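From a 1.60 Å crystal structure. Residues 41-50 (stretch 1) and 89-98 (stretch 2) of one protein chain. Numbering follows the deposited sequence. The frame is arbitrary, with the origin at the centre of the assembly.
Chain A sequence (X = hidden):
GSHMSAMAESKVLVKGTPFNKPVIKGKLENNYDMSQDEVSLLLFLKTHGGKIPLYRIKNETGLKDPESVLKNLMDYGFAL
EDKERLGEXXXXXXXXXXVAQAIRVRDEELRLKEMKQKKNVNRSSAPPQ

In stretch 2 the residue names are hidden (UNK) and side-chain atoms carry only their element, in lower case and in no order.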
# COMPACT_ATOMS: atom_id res chain seq x y z
N LEU A 41 2.21 -6.25 0.47
CA LEU A 41 3.22 -5.56 -0.30
C LEU A 41 3.18 -4.04 -0.07
O LEU A 41 4.21 -3.40 0.02
CB LEU A 41 3.07 -5.86 -1.79
CG LEU A 41 4.14 -5.14 -2.63
CD1 LEU A 41 5.56 -5.55 -2.21
CD2 LEU A 41 3.91 -5.46 -4.10
N LEU A 42 1.99 -3.46 -0.03
CA LEU A 42 1.86 -2.03 0.20
C LEU A 42 2.51 -1.63 1.54
O LEU A 42 3.20 -0.61 1.62
CB LEU A 42 0.37 -1.64 0.18
CG LEU A 42 0.07 -0.15 0.31
CD1 LEU A 42 0.47 0.56 -0.96
CD2 LEU A 42 -1.43 0.06 0.57
N LEU A 43 2.25 -2.42 2.58
CA LEU A 43 2.81 -2.12 3.89
C LEU A 43 4.32 -2.36 3.89
O LEU A 43 5.07 -1.67 4.59
CB LEU A 43 2.13 -2.98 4.98
CG LEU A 43 0.64 -2.69 5.16
CD1 LEU A 43 0.09 -3.51 6.33
CD2 LEU A 43 0.42 -1.22 5.39
N PHE A 44 4.78 -3.33 3.10
CA PHE A 44 6.22 -3.58 3.02
C PHE A 44 6.86 -2.32 2.43
O PHE A 44 7.88 -1.83 2.92
CB PHE A 44 6.48 -4.80 2.13
CG PHE A 44 7.93 -5.04 1.83
CD1 PHE A 44 8.72 -5.81 2.68
CD2 PHE A 44 8.52 -4.49 0.68
CE1 PHE A 44 10.07 -6.02 2.39
CE2 PHE A 44 9.86 -4.70 0.39
CZ PHE A 44 10.64 -5.47 1.25
N LEU A 45 6.28 -1.77 1.37
CA LEU A 45 6.82 -0.57 0.76
C LEU A 45 6.81 0.60 1.74
O LEU A 45 7.76 1.38 1.81
CB LEU A 45 6.03 -0.22 -0.51
CG LEU A 45 6.17 -1.27 -1.63
CD1 LEU A 45 5.14 -0.97 -2.75
CD2 LEU A 45 7.57 -1.23 -2.22
N LYS A 46 5.72 0.74 2.50
CA LYS A 46 5.58 1.82 3.46
C LYS A 46 6.63 1.68 4.56
O LYS A 46 7.23 2.67 4.96
CB LYS A 46 4.18 1.80 4.08
CG LYS A 46 3.88 2.99 4.98
CD LYS A 46 3.86 4.28 4.15
CE LYS A 46 3.45 5.51 4.97
NZ LYS A 46 4.52 5.95 5.92
N THR A 47 6.85 0.45 5.00
CA THR A 47 7.81 0.15 6.08
C THR A 47 9.25 0.48 5.67
O THR A 47 10.08 0.81 6.52
CB THR A 47 7.73 -1.34 6.47
OG1 THR A 47 6.51 -1.57 7.17
CG2 THR A 47 8.92 -1.73 7.37
N HIS A 48 9.54 0.37 4.38
CA HIS A 48 10.87 0.68 3.87
C HIS A 48 10.93 2.06 3.21
O HIS A 48 11.47 2.23 2.12
CB HIS A 48 11.31 -0.43 2.92
CG HIS A 48 11.44 -1.75 3.60
ND1 HIS A 48 12.53 -2.09 4.36
CD2 HIS A 48 10.55 -2.76 3.75
CE1 HIS A 48 12.31 -3.25 4.96
NE2 HIS A 48 11.11 -3.68 4.60
N GLY A 49 10.35 3.05 3.90
CA GLY A 49 10.38 4.43 3.44
C GLY A 49 9.58 4.84 2.23
O GLY A 49 9.74 5.96 1.74
N GLY A 50 8.72 3.96 1.73
CA GLY A 50 7.92 4.29 0.56
C GLY A 50 8.74 4.39 -0.71
O GLY A 50 8.26 4.92 -1.71
N UNK A 89 13.61 1.72 -9.32
CA UNK A 89 13.22 2.02 -7.94
C UNK A 89 11.69 2.06 -7.88
O UNK A 89 11.06 2.66 -8.76
c UNK A 89 16.45 3.39 -4.80
c UNK A 89 13.76 3.39 -7.55
c UNK A 89 14.32 3.51 -6.14
c UNK A 89 15.72 2.92 -6.06
n UNK A 89 16.75 4.85 -4.84
N UNK A 90 11.11 1.44 -6.87
CA UNK A 90 9.65 1.44 -6.72
C UNK A 90 9.29 2.42 -5.61
O UNK A 90 9.88 2.38 -4.52
c UNK A 90 7.61 0.08 -6.15
c UNK A 90 9.13 0.04 -6.34
c UNK A 90 9.25 -0.60 -8.85
c UNK A 90 9.56 -0.99 -7.39
N UNK A 91 8.33 3.32 -5.86
CA UNK A 91 7.96 4.32 -4.87
C UNK A 91 6.45 4.41 -4.70
O UNK A 91 5.70 4.19 -5.67
c UNK A 91 8.44 5.75 -5.26
c UNK A 91 9.91 5.72 -5.70
c UNK A 91 7.59 6.30 -6.35
N UNK A 92 6.00 4.67 -3.48
CA UNK A 92 4.57 4.82 -3.25
C UNK A 92 4.17 6.21 -3.73
O UNK A 92 4.96 7.16 -3.65
c UNK A 92 4.22 4.72 -1.75
c UNK A 92 3.51 2.32 -1.76
c UNK A 92 4.42 3.36 -1.10
c UNK A 92 4.10 3.45 0.37
N UNK A 93 2.97 6.32 -4.27
CA UNK A 93 2.47 7.64 -4.65
C UNK A 93 1.91 8.24 -3.35
O UNK A 93 1.80 7.56 -2.34
c UNK A 93 1.30 7.53 -5.61
c UNK A 93 1.72 6.85 -6.92
o UNK A 93 0.28 6.74 -5.00
N UNK A 94 1.53 9.52 -3.38
CA UNK A 94 0.96 10.13 -2.19
C UNK A 94 -0.31 9.37 -1.78
O UNK A 94 -0.58 9.23 -0.59
c UNK A 94 0.62 11.59 -2.45
o UNK A 94 1.80 12.31 -2.73
N UNK A 95 -1.06 8.86 -2.76
CA UNK A 95 -2.28 8.12 -2.46
C UNK A 95 -1.95 6.75 -1.84
O UNK A 95 -2.64 6.26 -0.95
o UNK A 95 -1.72 9.90 -5.38
o UNK A 95 -2.78 11.49 -4.31
c UNK A 95 -2.67 10.29 -4.67
c UNK A 95 -3.13 7.96 -3.72
c UNK A 95 -3.73 9.29 -4.24
N UNK A 96 -0.87 6.13 -2.32
CA UNK A 96 -0.47 4.85 -1.75
C UNK A 96 0.01 5.05 -0.31
O UNK A 96 -0.26 4.20 0.54
N UNK A 97 0.71 6.15 -0.04
CA UNK A 97 1.17 6.44 1.32
C UNK A 97 -0.05 6.64 2.21
O UNK A 97 -0.12 6.12 3.33
c UNK A 97 4.55 8.00 1.05
o UNK A 97 5.52 7.22 1.11
o UNK A 97 4.58 9.18 1.47
c UNK A 97 2.05 7.69 1.32
c UNK A 97 3.28 7.51 0.43
N UNK A 98 -1.03 7.38 1.70
CA UNK A 98 -2.26 7.64 2.45
C UNK A 98 -2.97 6.34 2.85
O UNK A 98 -3.36 6.14 4.01
c UNK A 98 -5.87 10.04 3.82
c UNK A 98 -4.65 9.81 3.17
c UNK A 98 -3.22 8.49 1.59
c UNK A 98 -4.54 8.78 2.25
c UNK A 98 -6.97 9.24 3.55
c UNK A 98 -5.65 7.99 1.99
c UNK A 98 -6.86 8.21 2.63

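Position 89 opens the stretch in a strand, with four carbons in a row ending in a nitrogen. The chain is unbranched and is out of reach of stretch 1; the atoms alone make it Lys 89.

Position 90 carries four carbons, forked at the first, with one arm two carbons long. The carbon that forms the one-carbon arm lies 4.1 Å from CD2 of Leu 45, an apolar touch, while the end of the side chain leads away from the helix. The fork at CB and the unequal arms identify Ile 90.

Position 91 has three carbons, one carrying the other two. Though the CA-to-CB bond points away overall, CB still touches stretch 1, 3.7 Å from O of Gly 50, and CA lies closer, 3.2 Å from the same O, in a CA-H...O contact with 133° at the hydrogen. The symmetric fork gives Val 91.

Position 92 has four carbons, forked at the second, and points toward the helix. One fork carbon comes within 3.6 Å of CD1 of Leu 42 and 3.8 Å of CB of Leu 45; the other lies 3.8 Å from CA of Lys 46. A fork one carbon beyond CB means Leu 92, and the two carbons are CD2 and CD1 respectively. More of its surface is covered by the other stretch than that of any other residue here.

Position 93 has one carbon carrying an oxygen and a carbon, and it points away from stretch 1. This is Thr 93, the N-cap of the next helix: its OG1 accepts from the backbone N of position 96 at 3.0 Å, a capping bond.

Position 94, one carbon then one oxygen, is Ser 94, exposed in the first turn and out of reach of stretch 1.

Position 95 has three carbons, the third carrying two oxygens. That carboxylate makes it Glu 95, buried but also out of reach.

Position 96 has no side-chain atoms, and its backbone O lies 4.0 Å from CD1 of Leu 42. The bare backbone makes it Gly 96.

Position 97 again has three carbons and a terminal pair of oxygens. One of these oxygens lies 3.8 Å from CA of Gly 50, and the backbone O lies 4.0 Å from CE of Lys 46. It is Glu 97, and the oxygen is OE2.

Position 98, one carbon and then a six-carbon ring, is Phe 98, turned away from stretch 1.

The contact joins one directional bond to a greasy socket. N of Leu 92 donates to O of Gly 50 at 2.9 Å and 162°, fixing the strand against the turn that ends the helix, while the Leu 92 side chain packs among Leu 42, Leu 45 and Lys 46. Gly 50 suits its place twice over: its phi is positive, and an ideal CB there would stand 2.3 Å from OE2 of Glu 97, a clash. The rule is economical: one well-aimed leucine, anchored through its own amide, next to a glycine that leaves room for the carboxylate.

Stretch 2 89-98: KIVLTSEGEF
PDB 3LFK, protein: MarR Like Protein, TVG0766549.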